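Local coordinates for protein pof8 (Schizosaccharomyces pombe, PDB 6TZN), which binds telomerase RNA and promotes its assembly with the catalytic subunit into the telomerase holoenzyme, this chain being its C-terminal xRRM domain, at residues A[21-26]-A[81-86]; A[26-31]-A[48-53]; A[60-65]-A[114-119]; A[74-79]-A[100-105]. All coordinates share one frame; numbering follows the deposited sequence.

Contact 1 (A[21-26]-A[81-86])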
loop_
_atom_site.group_PDB
_atom_site.type_symbol
_atom_site.label_atom_id
_atom_site.label_comp_id
_atom_site.label_asym_id
_atom_site.label_seq_id
_atom_site.Cartn_x
_atom_site.Cartn_y
_atom_site.Cartn_z
ATOM N N PRO A 21 8.550 0.710 -10.513
ATOM C CA PRO A 21 9.206 -0.605 -10.403
ATOM C C PRO A 21 10.557 -0.566 -9.711
ATOM O O PRO A 21 11.028 -1.611 -9.250
ATOM C CB PRO A 21 9.335 -1.064 -11.865
ATOM C CG PRO A 21 9.302 0.208 -12.659
ATOM C CD PRO A 21 8.327 1.098 -11.916
ATOM N N LEU A 22 11.203 0.593 -9.627
ATOM C CA LEU A 22 12.529 0.666 -9.037
ATOM C C LEU A 22 12.519 1.296 -7.647
ATOM O O LEU A 22 13.567 1.713 -7.145
ATOM C CB LEU A 22 13.521 1.314 -10.003
ATOM C CG LEU A 22 13.753 0.444 -11.257
ATOM C CD1 LEU A 22 14.368 1.243 -12.387
ATOM C CD2 LEU A 22 14.601 -0.793 -10.945
ATOM N N THR A 23 11.351 1.337 -6.999
ATOM C CA THR A 23 11.227 1.871 -5.652
ATOM C C THR A 23 11.756 0.861 -4.628
ATOM O O THR A 23 12.332 -0.176 -4.980
ATOM C CB THR A 23 9.787 2.320 -5.396
ATOM O OG1 THR A 23 9.764 3.227 -4.288
ATOM C CG2 THR A 23 8.858 1.131 -5.103
ATOM N N ASN A 24 11.603 1.187 -3.344
ATOM C CA ASN A 24 12.068 0.325 -2.265
ATOM C C ASN A 24 11.118 0.427 -1.075
ATOM O O ASN A 24 10.205 1.255 -1.051
ATOM C CB ASN A 24 13.535 0.597 -1.892
ATOM C CG ASN A 24 13.772 1.995 -1.342
ATOM O OD1 ASN A 24 12.837 2.731 -1.034
ATOM N ND2 ASN A 24 15.041 2.357 -1.191
ATOM N N LYS A 25 11.342 -0.437 -0.083
ATOM C CA LYS A 25 10.431 -0.506 1.057
ATOM C C LYS A 25 10.393 0.806 1.832
ATOM O O LYS A 25 9.332 1.211 2.317
ATOM C CB LYS A 25 10.817 -1.660 1.981
ATOM C CG LYS A 25 10.396 -3.026 1.477
ATOM C CD LYS A 25 10.762 -4.125 2.465
ATOM C CE LYS A 25 10.618 -5.491 1.823
ATOM N NZ LYS A 25 10.366 -6.561 2.818
ATOM N N SER A 26 11.537 1.476 1.978
ATOM C CA SER A 26 11.561 2.740 2.707
ATOM C C SER A 26 10.681 3.785 2.029
ATOM O O SER A 26 9.908 4.492 2.695
ATOM C CB SER A 26 12.994 3.253 2.820
ATOM O OG SER A 26 13.019 4.525 3.435
ATOM N N ARG A 81 -3.056 9.448 -6.903
ATOM C CA ARG A 81 -1.626 9.483 -6.652
ATOM C C ARG A 81 -0.935 8.639 -7.708
ATOM O O ARG A 81 -1.443 7.586 -8.101
ATOM C CB ARG A 81 -1.289 8.943 -5.248
ATOM C CG ARG A 81 -1.990 9.641 -4.103
ATOM C CD ARG A 81 -1.136 10.726 -3.498
ATOM N NE ARG A 81 -1.868 11.484 -2.486
ATOM C CZ ARG A 81 -1.557 12.712 -2.086
ATOM N NH1 ARG A 81 -0.517 13.355 -2.592
ATOM N NH2 ARG A 81 -2.317 13.316 -1.177
ATOM N N LYS A 82 0.224 9.111 -8.163
ATOM C CA LYS A 82 1.060 8.371 -9.101
ATOM C C LYS A 82 2.503 8.627 -8.716
ATOM O O LYS A 82 2.907 9.781 -8.578
ATOM C CB LYS A 82 0.844 8.852 -10.539
ATOM N N GLN A 83 3.274 7.560 -8.544
ATOM C CA GLN A 83 4.679 7.718 -8.215
ATOM C C GLN A 83 5.439 8.119 -9.475
ATOM O O GLN A 83 5.430 7.385 -10.467
ATOM C CB GLN A 83 5.214 6.404 -7.659
ATOM C CG GLN A 83 5.922 6.580 -6.372
ATOM C CD GLN A 83 6.536 5.303 -5.849
ATOM O OE1 GLN A 83 6.240 4.195 -6.321
ATOM N NE2 GLN A 83 7.401 5.449 -4.863
ATOM N N ASN A 84 6.091 9.282 -9.438
ATOM C CA ASN A 84 6.781 9.841 -10.599
ATOM C C ASN A 84 8.234 9.405 -10.719
ATOM O O ASN A 84 8.852 9.627 -11.766
ATOM C CB ASN A 84 6.734 11.365 -10.539
ATOM C CG ASN A 84 5.324 11.888 -10.590
ATOM O OD1 ASN A 84 4.675 11.800 -11.630
ATOM N ND2 ASN A 84 4.827 12.417 -9.463
ATOM N N SER A 85 8.797 8.810 -9.680
ATOM C CA SER A 85 10.174 8.349 -9.711
ATOM C C SER A 85 10.308 7.315 -8.611
ATOM O O SER A 85 9.397 7.118 -7.807
ATOM C CB SER A 85 11.133 9.510 -9.473
ATOM O OG SER A 85 10.995 9.980 -8.141
ATOM N N HIS A 86 11.464 6.658 -8.572
ATOM C CA HIS A 86 11.636 5.585 -7.605
ATOM C C HIS A 86 11.619 6.085 -6.164
ATOM O O HIS A 86 11.349 5.293 -5.258
ATOM C CB HIS A 86 12.922 4.817 -7.904
ATOM C CG HIS A 86 14.167 5.583 -7.593
ATOM N ND1 HIS A 86 14.724 5.615 -6.333
ATOM C CD2 HIS A 86 14.974 6.330 -8.382
ATOM C CE1 HIS A 86 15.815 6.359 -6.356
ATOM N NE2 HIS A 86 15.992 6.802 -7.588
#
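Thr23 OG1 is held by two groups of the 81-86 loop. Thr23 OG1 donates to His86 O at 2.8 Å and accepts from Gln83 NE2 at a longer 3.3 Å. The donor lies 21° out of the carbonyl plane of His86. The Gln83 bond is moderately bent, with an angle of 150° at the hydrogen. Thr23 turns its hydroxyl trans to its own backbone N (chi1 -161°), which points OG1 at both partners. In addition, Thr23 CA makes a CA-H...O contact to His86 O at 3.4 Å. The chain of Gln83 is extended beyond CG and crosses Thr23 at about a right angle. Its amide is also fixed from outside the two segments: OE1 accepts from His20 N and NE2 donates to Asp88 O. Next to this buried polar cluster the contact becomes shallow. Leu22 O sits 3.3 Å from His86 CB, and the His86 ring leads off from there into an exposed position. Just beyond, Asn24 is the N-cap of helix 25-39 and its OD1 bonds to Thr27 OG1. The arrangement joins two connections of the RRM fold, the loop from the first strand into the first helix and the long loop before strand 103-106.

Contact 2 (A[26-31]-A[48-53])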
loop_
_atom_site.group_PDB
_atom_site.type_symbol
_atom_site.label_atom_id
_atom_site.label_comp_id
_atom_site.label_asym_id
_atom_site.label_seq_id
_atom_site.Cartn_x
_atom_site.Cartn_y
_atom_site.Cartn_z
ATOM N N SER A 26 11.537 1.476 1.978
ATOM C CA SER A 26 11.561 2.740 2.707
ATOM C C SER A 26 10.681 3.785 2.029
ATOM O O SER A 26 9.908 4.492 2.695
ATOM C CB SER A 26 12.994 3.253 2.820
ATOM O OG SER A 26 13.019 4.525 3.435
ATOM N N THR A 27 10.778 3.892 0.702
ATOM C CA THR A 27 9.943 4.843 -0.021
ATOM C C THR A 27 8.477 4.460 0.075
ATOM O O THR A 27 7.622 5.327 0.275
ATOM C CB THR A 27 10.381 4.947 -1.484
ATOM O OG1 THR A 27 11.766 5.301 -1.540
ATOM C CG2 THR A 27 9.564 6.006 -2.227
ATOM N N ILE A 28 8.163 3.167 -0.058
ATOM C CA ILE A 28 6.774 2.734 0.078
ATOM C C ILE A 28 6.233 3.107 1.451
ATOM O O ILE A 28 5.117 3.625 1.576
ATOM C CB ILE A 28 6.629 1.226 -0.206
ATOM C CG1 ILE A 28 7.037 0.898 -1.644
ATOM C CG2 ILE A 28 5.206 0.763 0.096
ATOM C CD1 ILE A 28 7.302 -0.592 -1.860
ATOM N N HIS A 29 7.020 2.875 2.499
ATOM C CA HIS A 29 6.585 3.233 3.846
ATOM C C HIS A 29 6.288 4.726 3.946
ATOM O O HIS A 29 5.241 5.133 4.464
ATOM C CB HIS A 29 7.653 2.824 4.864
ATOM C CG HIS A 29 7.234 3.020 6.286
ATOM N ND1 HIS A 29 6.963 1.965 7.130
ATOM C CD2 HIS A 29 7.042 4.144 7.015
ATOM C CE1 HIS A 29 6.626 2.431 8.320
ATOM N NE2 HIS A 29 6.659 3.751 8.273
ATOM N N SER A 30 7.198 5.560 3.440
ATOM C CA SER A 30 6.995 7.004 3.496
ATOM C C SER A 30 5.786 7.427 2.675
ATOM O O SER A 30 5.012 8.297 3.100
ATOM C CB SER A 30 8.244 7.726 2.996
ATOM O OG SER A 30 9.328 7.486 3.871
ATOM N N LEU A 31 5.618 6.838 1.489
ATOM C CA LEU A 31 4.475 7.166 0.645
ATOM C C LEU A 31 3.169 6.801 1.344
ATOM O O LEU A 31 2.219 7.601 1.392
ATOM C CB LEU A 31 4.604 6.442 -0.694
ATOM C CG LEU A 31 3.555 6.725 -1.771
ATOM C CD1 LEU A 31 4.165 6.527 -3.164
ATOM C CD2 LEU A 31 2.333 5.836 -1.596
ATOM N N MET A 48 2.848 -2.399 9.442
ATOM C CA MET A 48 3.803 -3.161 10.235
ATOM C C MET A 48 4.823 -3.859 9.351
ATOM O O MET A 48 6.025 -3.849 9.643
ATOM C CB MET A 48 3.077 -4.192 11.086
ATOM C CG MET A 48 4.032 -4.952 11.967
ATOM S SD MET A 48 3.177 -6.156 12.967
ATOM C CE MET A 48 1.813 -5.141 13.456
ATOM N N TYR A 49 4.365 -4.490 8.276
ATOM C CA TYR A 49 5.262 -5.164 7.351
ATOM C C TYR A 49 4.895 -4.801 5.926
ATOM O O TYR A 49 3.716 -4.670 5.583
ATOM C CB TYR A 49 5.224 -6.682 7.549
ATOM C CG TYR A 49 5.629 -7.071 8.949
ATOM C CD1 TYR A 49 6.906 -6.790 9.419
ATOM C CD2 TYR A 49 4.731 -7.686 9.814
ATOM C CE1 TYR A 49 7.291 -7.126 10.701
ATOM C CE2 TYR A 49 5.113 -8.043 11.103
ATOM C CZ TYR A 49 6.391 -7.743 11.543
ATOM O OH TYR A 49 6.795 -8.072 12.816
ATOM N N ILE A 50 5.918 -4.614 5.110
ATOM C CA ILE A 50 5.773 -4.335 3.694
ATOM C C ILE A 50 6.469 -5.466 2.960
ATOM O O ILE A 50 7.686 -5.643 3.098
ATOM C CB ILE A 50 6.392 -2.977 3.335
ATOM C CG1 ILE A 50 5.664 -1.859 4.090
ATOM C CG2 ILE A 50 6.369 -2.750 1.825
ATOM C CD1 ILE A 50 6.312 -0.501 3.940
ATOM N N ASP A 51 5.705 -6.253 2.213
ATOM C CA ASP A 51 6.275 -7.319 1.397
ATOM C C ASP A 51 6.470 -6.758 -0.004
ATOM O O ASP A 51 5.498 -6.492 -0.721
ATOM C CB ASP A 51 5.368 -8.547 1.382
ATOM C CG ASP A 51 5.149 -9.154 2.774
ATOM O OD1 ASP A 51 5.878 -8.826 3.741
ATOM O OD2 ASP A 51 4.232 -9.984 2.895
ATOM N N TYR A 52 7.724 -6.548 -0.391
ATOM C CA TYR A 52 8.017 -5.924 -1.670
ATOM C C TYR A 52 9.326 -6.477 -2.207
ATOM O O TYR A 52 10.300 -6.598 -1.464
ATOM C CB TYR A 52 8.116 -4.396 -1.555
ATOM C CG TYR A 52 8.513 -3.768 -2.863
ATOM C CD1 TYR A 52 7.618 -3.708 -3.928
ATOM C CD2 TYR A 52 9.803 -3.292 -3.061
ATOM C CE1 TYR A 52 7.988 -3.164 -5.145
ATOM C CE2 TYR A 52 10.179 -2.742 -4.272
ATOM C CZ TYR A 52 9.274 -2.683 -5.307
ATOM O OH TYR A 52 9.654 -2.165 -6.517
ATOM N N ARG A 53 9.333 -6.800 -3.499
ATOM C CA ARG A 53 10.517 -7.290 -4.193
ATOM C C ARG A 53 10.918 -6.267 -5.241
ATOM O O ARG A 53 10.078 -5.823 -6.028
ATOM C CB ARG A 53 10.231 -8.625 -4.881
ATOM C CG ARG A 53 11.455 -9.230 -5.535
#
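Ile28 reaches from helix 25-39 to Ile50 and Tyr52 of segment 48-53. Its CB points toward the sheet and splits into two branches. Ile28 CG2 meets Ile50 CG2 at 4.1 Å, a loose methyl-to-methyl contact. The other branch runs through CG1, set opposite the carbonyl carbon (chi1 -62°), and extends to CD1. Ile28 CD1 lies over one face of the Tyr52 ring, nearest to Tyr52 CG at 3.5 Å. The ring centroid is 3.8 Å from Ile28 CD1 and 21° off the normal, so this is a CH-pi contact. Ile50 extends its own CD1 to the helix, where Ile50 CD1 touches His29 CB at 3.7 Å. The phenol end of Tyr52 is occupied elsewhere, its OH bonding to Glu56 O. Strand 47-51 pairs with strand 58-63, with a classic beta bulge at Met48 and Tyr49 facing Arg62. No hydrogen bond crosses between the two segments. Helix and edge strand are therefore joined here by dispersion and shape, with the CH-pi contact as the directional element.

Contact 3 (A[60-65]-A[114-119]). With NO3 (nitrate ion), chain B.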
loop_
_atom_site.group_PDB
_atom_site.type_symbol
_atom_site.label_atom_id
_atom_site.label_comp_id
_atom_site.label_asym_id
_atom_site.label_seq_id
_atom_site.Cartn_x
_atom_site.Cartn_y
_atom_site.Cartn_z
ATOM N N ILE A 60 2.502 -6.052 -0.883
ATOM C CA ILE A 60 1.454 -6.423 0.067
ATOM C C ILE A 60 1.805 -5.805 1.411
ATOM O O ILE A 60 2.904 -6.025 1.932
ATOM C CB ILE A 60 1.281 -7.945 0.188
ATOM C CG1 ILE A 60 0.825 -8.534 -1.151
ATOM C CG2 ILE A 60 0.297 -8.270 1.307
ATOM C CD1 ILE A 60 0.626 -10.035 -1.128
ATOM N N ILE A 61 0.881 -5.022 1.962
ATOM C CA ILE A 61 1.072 -4.356 3.244
ATOM C C ILE A 61 0.295 -5.114 4.313
ATOM O O ILE A 61 -0.912 -5.350 4.164
ATOM C CB ILE A 61 0.603 -2.890 3.188
ATOM C CG1 ILE A 61 1.055 -2.197 1.892
ATOM C CG2 ILE A 61 1.079 -2.143 4.435
ATOM C CD1 ILE A 61 2.563 -2.192 1.673
ATOM N N ARG A 62 0.978 -5.490 5.393
ATOM C CA ARG A 62 0.335 -6.033 6.586
ATOM C C ARG A 62 0.197 -4.880 7.573
ATOM O O ARG A 62 1.186 -4.437 8.169
ATOM C CB ARG A 62 1.157 -7.184 7.175
ATOM C CG ARG A 62 0.463 -7.996 8.283
ATOM C CD ARG A 62 0.515 -7.299 9.641
ATOM N NE ARG A 62 0.528 -8.251 10.743
ATOM C CZ ARG A 62 -0.027 -8.060 11.936
ATOM N NH1 ARG A 62 -0.710 -6.950 12.205
ATOM N NH2 ARG A 62 0.096 -9.000 12.865
ATOM N N TRP A 63 -1.032 -4.397 7.745
ATOM C CA TRP A 63 -1.295 -3.277 8.632
ATOM C C TRP A 63 -1.424 -3.762 10.067
ATOM O O TRP A 63 -1.681 -4.939 10.331
ATOM C CB TRP A 63 -2.571 -2.560 8.194
ATOM C CG TRP A 63 -2.378 -1.871 6.885
ATOM C CD1 TRP A 63 -2.667 -2.364 5.637
ATOM C CD2 TRP A 63 -1.822 -0.568 6.684
ATOM N NE1 TRP A 63 -2.339 -1.434 4.676
ATOM C CE2 TRP A 63 -1.806 -0.328 5.291
ATOM C CE3 TRP A 63 -1.333 0.419 7.546
ATOM C CZ2 TRP A 63 -1.328 0.862 4.745
ATOM C CZ3 TRP A 63 -0.857 1.599 7.006
ATOM C CH2 TRP A 63 -0.856 1.812 5.615
ATOM N N LYS A 64 -1.242 -2.834 11.009
ATOM C CA LYS A 64 -1.341 -3.208 12.416
ATOM C C LYS A 64 -2.742 -3.698 12.766
ATOM O O LYS A 64 -2.892 -4.675 13.511
ATOM C CB LYS A 64 -0.916 -2.051 13.322
ATOM C CG LYS A 64 -0.753 -2.451 14.781
ATOM C CD LYS A 64 -0.336 -1.273 15.643
ATOM C CE LYS A 64 -0.116 -1.702 17.084
ATOM N NZ LYS A 64 0.315 -0.567 17.944
ATOM N N THR A 65 -3.775 -3.029 12.259
ATOM C CA THR A 65 -5.163 -3.336 12.586
ATOM C C THR A 65 -6.020 -3.218 11.337
ATOM O O THR A 65 -5.644 -2.534 10.380
ATOM C CB THR A 65 -5.740 -2.387 13.651
ATOM O OG1 THR A 65 -5.961 -1.092 13.070
ATOM C CG2 THR A 65 -4.824 -2.278 14.870
ATOM N N ASN A 114 -3.970 -17.889 2.026
ATOM C CA ASN A 114 -2.682 -18.361 1.534
ATOM C C ASN A 114 -1.534 -17.465 1.977
ATOM O O ASN A 114 -0.420 -17.960 2.185
ATOM C CB ASN A 114 -2.706 -18.502 0.014
ATOM C CG ASN A 114 -1.770 -19.586 -0.478
ATOM O OD1 ASN A 114 -1.984 -20.770 -0.215
ATOM N ND2 ASN A 114 -0.727 -19.190 -1.197
ATOM N N TYR A 115 -1.770 -16.155 2.115
ATOM C CA TYR A 115 -0.731 -15.276 2.646
ATOM C C TYR A 115 -0.263 -15.763 4.008
ATOM O O TYR A 115 0.942 -15.896 4.260
ATOM C CB TYR A 115 -1.249 -13.839 2.751
ATOM C CG TYR A 115 -0.263 -12.861 3.376
ATOM C CD1 TYR A 115 -0.139 -12.747 4.762
ATOM C CD2 TYR A 115 0.529 -12.046 2.579
ATOM C CE1 TYR A 115 0.760 -11.866 5.327
ATOM C CE2 TYR A 115 1.423 -11.152 3.135
ATOM C CZ TYR A 115 1.534 -11.061 4.510
ATOM O OH TYR A 115 2.418 -10.162 5.075
ATOM N N TRP A 116 -1.211 -16.028 4.906
ATOM C CA TRP A 116 -0.857 -16.450 6.252
ATOM C C TRP A 116 -0.310 -17.872 6.266
ATOM O O TRP A 116 0.598 -18.171 7.050
ATOM C CB TRP A 116 -2.058 -16.263 7.185
ATOM C CG TRP A 116 -2.390 -14.812 7.371
ATOM C CD1 TRP A 116 -3.432 -14.123 6.809
ATOM C CD2 TRP A 116 -1.657 -13.859 8.154
ATOM N NE1 TRP A 116 -3.391 -12.802 7.197
ATOM C CE2 TRP A 116 -2.315 -12.617 8.026
ATOM C CE3 TRP A 116 -0.509 -13.937 8.952
ATOM C CZ2 TRP A 116 -1.863 -11.463 8.666
ATOM C CZ3 TRP A 116 -0.066 -12.790 9.590
ATOM C CH2 TRP A 116 -0.740 -11.568 9.440
ATOM N N ARG A 117 -0.831 -18.748 5.402
ATOM C CA ARG A 117 -0.292 -20.100 5.285
ATOM C C ARG A 117 1.155 -20.074 4.809
ATOM O O ARG A 117 2.006 -20.785 5.354
ATOM C CB ARG A 117 -1.162 -20.921 4.332
ATOM C CG ARG A 117 -0.666 -22.335 4.069
ATOM C CD ARG A 117 -1.527 -23.031 3.018
ATOM N NE ARG A 117 -2.939 -23.066 3.397
ATOM C CZ ARG A 117 -3.894 -22.350 2.809
ATOM N NH1 ARG A 117 -3.598 -21.542 1.800
ATOM N NH2 ARG A 117 -5.150 -22.448 3.226
ATOM N N MET A 118 1.454 -19.257 3.792
ATOM C CA MET A 118 2.821 -19.176 3.288
ATOM C C MET A 118 3.752 -18.503 4.285
ATOM O O MET A 118 4.926 -18.878 4.387
ATOM C CB MET A 118 2.850 -18.442 1.948
ATOM C CG MET A 118 2.278 -19.248 0.793
ATOM S SD MET A 118 3.229 -20.742 0.443
ATOM C CE MET A 118 2.285 -22.006 1.299
ATOM N N LEU A 119 3.254 -17.511 5.022
ATOM C CA LEU A 119 4.062 -16.901 6.069
ATOM C C LEU A 119 4.477 -17.932 7.111
ATOM O O LEU A 119 5.604 -17.893 7.615
ATOM C CB LEU A 119 3.290 -15.753 6.722
ATOM C CG LEU A 119 4.079 -14.935 7.750
ATOM C CD1 LEU A 119 5.200 -14.159 7.081
ATOM C CD2 LEU A 119 3.134 -13.998 8.506
HETATM N N NO3 B . 2.863 -10.924 11.131
HETATM O O1 NO3 B . 2.479 -10.298 10.114
HETATM O O2 NO3 B . 4.008 -11.439 11.152
HETATM O O3 NO3 B . 2.113 -11.060 12.137
#
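Ile60 and Tyr115 form the closer-packed part of this contact, in which helix 109-119 of the xRRM crosses the face of the RRM sheet. The axis of residues 114-119 runs at 86° to that of strand residues 60-63. Ile60 CG2 touches Tyr115 CE2 at 3.6 Å. Tyr115 OH lies 3.9 Å from Arg62 CB and bonds to Asp51 OD2 on the neighbouring strand. Tyr115 CD1 in turn sits over the centre of the Trp116 ring.

The outer part is looser and holds an ion. Arg62 bends at chi2 (-80°), and its NE approaches the edge of the Trp116 ring, near CH2. The guanidinium and ring planes are 72° apart, so the two groups do not stack. Arg62 NH1 donates to Trp63 O, steadying the guanidinium. A leucine in place of Arg62 has no N-H groups to offer, so the nitrate would probably be lost and Trp63 O left without its side-chain partner. The nitrate, probably from the crystallisation liquor, also lies against Trp116 and Leu119. It takes a paired bond from one arginine: Arg62 NE reaches its O1 at 2.9 Å, and Arg62 NH2 reaches its O3 at 3.0 Å.

Contact 4 (A[74-79]-A[100-105])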
loop_
_atom_site.group_PDB
_atom_site.type_symbol
_atom_site.label_atom_id
_atom_site.label_comp_id
_atom_site.label_asym_id
_atom_site.label_seq_id
_atom_site.Cartn_x
_atom_site.Cartn_y
_atom_site.Cartn_z
ATOM N N ASN A 74 -9.397 3.516 1.603
ATOM C CA ASN A 74 -10.153 4.743 1.365
ATOM C C ASN A 74 -9.253 5.846 0.824
ATOM O O ASN A 74 -9.660 6.617 -0.053
ATOM C CB ASN A 74 -10.830 5.199 2.657
ATOM C CG ASN A 74 -11.947 4.270 3.087
ATOM O OD1 ASN A 74 -12.477 3.510 2.281
ATOM N ND2 ASN A 74 -12.310 4.329 4.368
ATOM N N ALA A 75 -8.023 5.933 1.336
ATOM C CA ALA A 75 -7.106 6.992 0.928
ATOM C C ALA A 75 -6.794 6.915 -0.563
ATOM O O ALA A 75 -6.851 7.926 -1.275
ATOM C CB ALA A 75 -5.822 6.900 1.749
ATOM N N PHE A 76 -6.439 5.728 -1.058
ATOM C CA PHE A 76 -6.104 5.620 -2.474
ATOM C C PHE A 76 -7.325 5.659 -3.378
ATOM O O PHE A 76 -7.196 6.014 -4.555
ATOM C CB PHE A 76 -5.252 4.382 -2.746
ATOM C CG PHE A 76 -3.845 4.518 -2.259
ATOM C CD1 PHE A 76 -2.914 5.243 -2.989
ATOM C CD2 PHE A 76 -3.461 3.954 -1.049
ATOM C CE1 PHE A 76 -1.620 5.384 -2.536
ATOM C CE2 PHE A 76 -2.166 4.086 -0.590
ATOM C CZ PHE A 76 -1.239 4.801 -1.339
ATOM N N ARG A 77 -8.508 5.327 -2.856
ATOM C CA ARG A 77 -9.713 5.470 -3.662
ATOM C C ARG A 77 -10.060 6.937 -3.874
ATOM O O ARG A 77 -10.511 7.326 -4.958
ATOM C CB ARG A 77 -10.883 4.742 -3.005
ATOM C CG ARG A 77 -12.132 4.731 -3.872
ATOM C CD ARG A 77 -13.338 4.193 -3.123
ATOM N NE ARG A 77 -13.770 5.102 -2.067
ATOM C CZ ARG A 77 -13.646 4.850 -0.769
ATOM N NH1 ARG A 77 -13.101 3.710 -0.365
ATOM N NH2 ARG A 77 -14.067 5.737 0.123
ATOM N N THR A 78 -9.836 7.771 -2.860
ATOM C CA THR A 78 -10.258 9.160 -2.936
ATOM C C THR A 78 -9.152 10.116 -3.368
ATOM O O THR A 78 -9.458 11.216 -3.825
ATOM C CB THR A 78 -10.885 9.612 -1.608
ATOM O OG1 THR A 78 -9.931 9.496 -0.549
ATOM C CG2 THR A 78 -12.095 8.749 -1.271
ATOM N N GLN A 79 -7.885 9.721 -3.272
ATOM C CA GLN A 79 -6.761 10.557 -3.682
ATOM C C GLN A 79 -6.125 9.974 -4.941
ATOM O O GLN A 79 -5.715 8.810 -4.947
ATOM C CB GLN A 79 -5.711 10.630 -2.572
ATOM C CG GLN A 79 -6.221 11.081 -1.205
ATOM C CD GLN A 79 -5.132 11.005 -0.144
ATOM O OE1 GLN A 79 -3.962 11.243 -0.433
ATOM N NE2 GLN A 79 -5.511 10.667 1.083
ATOM N N PRO A 100 0.440 4.910 -14.325
ATOM C CA PRO A 100 -0.928 4.658 -13.859
ATOM C C PRO A 100 -1.117 5.117 -12.420
ATOM O O PRO A 100 -0.158 5.382 -11.691
ATOM C CB PRO A 100 -1.063 3.135 -13.964
ATOM C CG PRO A 100 0.352 2.603 -13.941
ATOM C CD PRO A 100 1.318 3.744 -14.127
ATOM N N PHE A 101 -2.387 5.234 -12.024
ATOM C CA PHE A 101 -2.701 5.630 -10.656
ATOM C C PHE A 101 -2.435 4.491 -9.674
ATOM O O PHE A 101 -2.749 3.329 -9.940
ATOM C CB PHE A 101 -4.167 6.055 -10.537
ATOM C CG PHE A 101 -4.483 7.361 -11.205
ATOM C CD1 PHE A 101 -4.020 8.556 -10.681
ATOM C CD2 PHE A 101 -5.258 7.394 -12.352
ATOM C CE1 PHE A 101 -4.319 9.760 -11.294
ATOM C CE2 PHE A 101 -5.558 8.595 -12.971
ATOM C CZ PHE A 101 -5.091 9.776 -12.440
ATOM N N LEU A 102 -1.859 4.839 -8.528
ATOM C CA LEU A 102 -1.743 3.894 -7.428
ATOM C C LEU A 102 -3.124 3.399 -6.992
ATOM O O LEU A 102 -4.075 4.179 -6.859
ATOM C CB LEU A 102 -1.033 4.565 -6.253
ATOM C CG LEU A 102 0.463 4.802 -6.496
ATOM C CD1 LEU A 102 0.994 5.897 -5.599
ATOM C CD2 LEU A 102 1.233 3.507 -6.268
ATOM N N ILE A 103 -3.217 2.092 -6.747
ATOM C CA ILE A 103 -4.447 1.415 -6.355
ATOM C C ILE A 103 -4.152 0.589 -5.111
ATOM O O ILE A 103 -3.082 -0.019 -5.004
ATOM C CB ILE A 103 -4.929 0.483 -7.488
ATOM C CG1 ILE A 103 -5.397 1.299 -8.692
ATOM C CG2 ILE A 103 -6.027 -0.476 -6.995
ATOM C CD1 ILE A 103 -5.731 0.451 -9.888
ATOM N N ALA A 104 -5.092 0.562 -4.169
ATOM C CA ALA A 104 -4.999 -0.310 -3.004
ATOM C C ALA A 104 -6.250 -1.173 -2.925
ATOM O O ALA A 104 -7.369 -0.662 -3.048
ATOM C CB ALA A 104 -4.812 0.487 -1.708
ATOM N N GLU A 105 -6.060 -2.472 -2.715
ATOM C CA GLU A 105 -7.154 -3.434 -2.638
ATOM C C GLU A 105 -6.980 -4.306 -1.404
ATOM O O GLU A 105 -5.872 -4.762 -1.110
ATOM C CB GLU A 105 -7.174 -4.357 -3.868
ATOM C CG GLU A 105 -7.070 -3.659 -5.211
ATOM C CD GLU A 105 -6.938 -4.637 -6.365
ATOM O OE1 GLU A 105 -7.360 -4.286 -7.489
ATOM O OE2 GLU A 105 -6.413 -5.754 -6.154
HETATM O O HOH W 1 -6.768 4.395 -6.888
HETATM O O HOH W 2 -4.221 6.867 -6.413
#
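Phe76, near the C-terminal end of helix 66-78, packs its ring on the last strand of the RRM sheet and the residue leading into it. Two side chains approach the ring obliquely from the same side of its plane, at different parts of its rim. Phe76 CD1 meets Leu102 CB at 3.8 Å, and at the other ortho carbon Phe76 CD2 meets Ala104 CB, also at 3.8 Å. Leu102 CD1 adds a longer touch at Phe76 CE1. With chi1 at -73°, CG lies on the side of the backbone N and away from C, which turns the ring to the strand. An alanine at Phe76 is likely to open a gap between the helix and the strand, leaving Leu102 CB and Ala104 CB without their aromatic neighbour.

Further out, Leu31 of helix 25-39 touches both Phe76 and Leu102, so the two helices share this part of the core. Leu102 N is bonded to Arg81 O, and Ile103 pairs with Lys17 on strand 13-17. These bonds set the strand beside Phe76. At the helix end, Thr78 OG1 bonds back to Asn74 O, which also accepts from Thr78 N on the opposite face of its carbonyl plane. Arg77 NH1 donates to Asn74 OD1 at 2.7 Å. The segments have no direct hydrogen bond between them, but a water spans their backbones, donating to Phe76 O at 2.9 Å and to Leu102 O at 2.7 Å.

Overall arrangement
The four contacts belong to one xRRM domain and differ with depth. Contact 4 is buried and apolar, with water joining its backbones. Contact 2 is also apolar but only partly buried, at the other edge of the sheet. Both pack a helix against the same sheet, and Leu31 of helix 25-39 reaches across to contact 4. Contact 1 is the polar one, formed by loops, and it shares helix 25-39 with contact 2. Lys25 NZ to Ile50 O joins them directly. Contact 3 is a surface contact made by helix 109-119, and among the four it is the one with a bound ion, a nitrate. Its strand 58-63 pairs with strand 47-51 of contact 2.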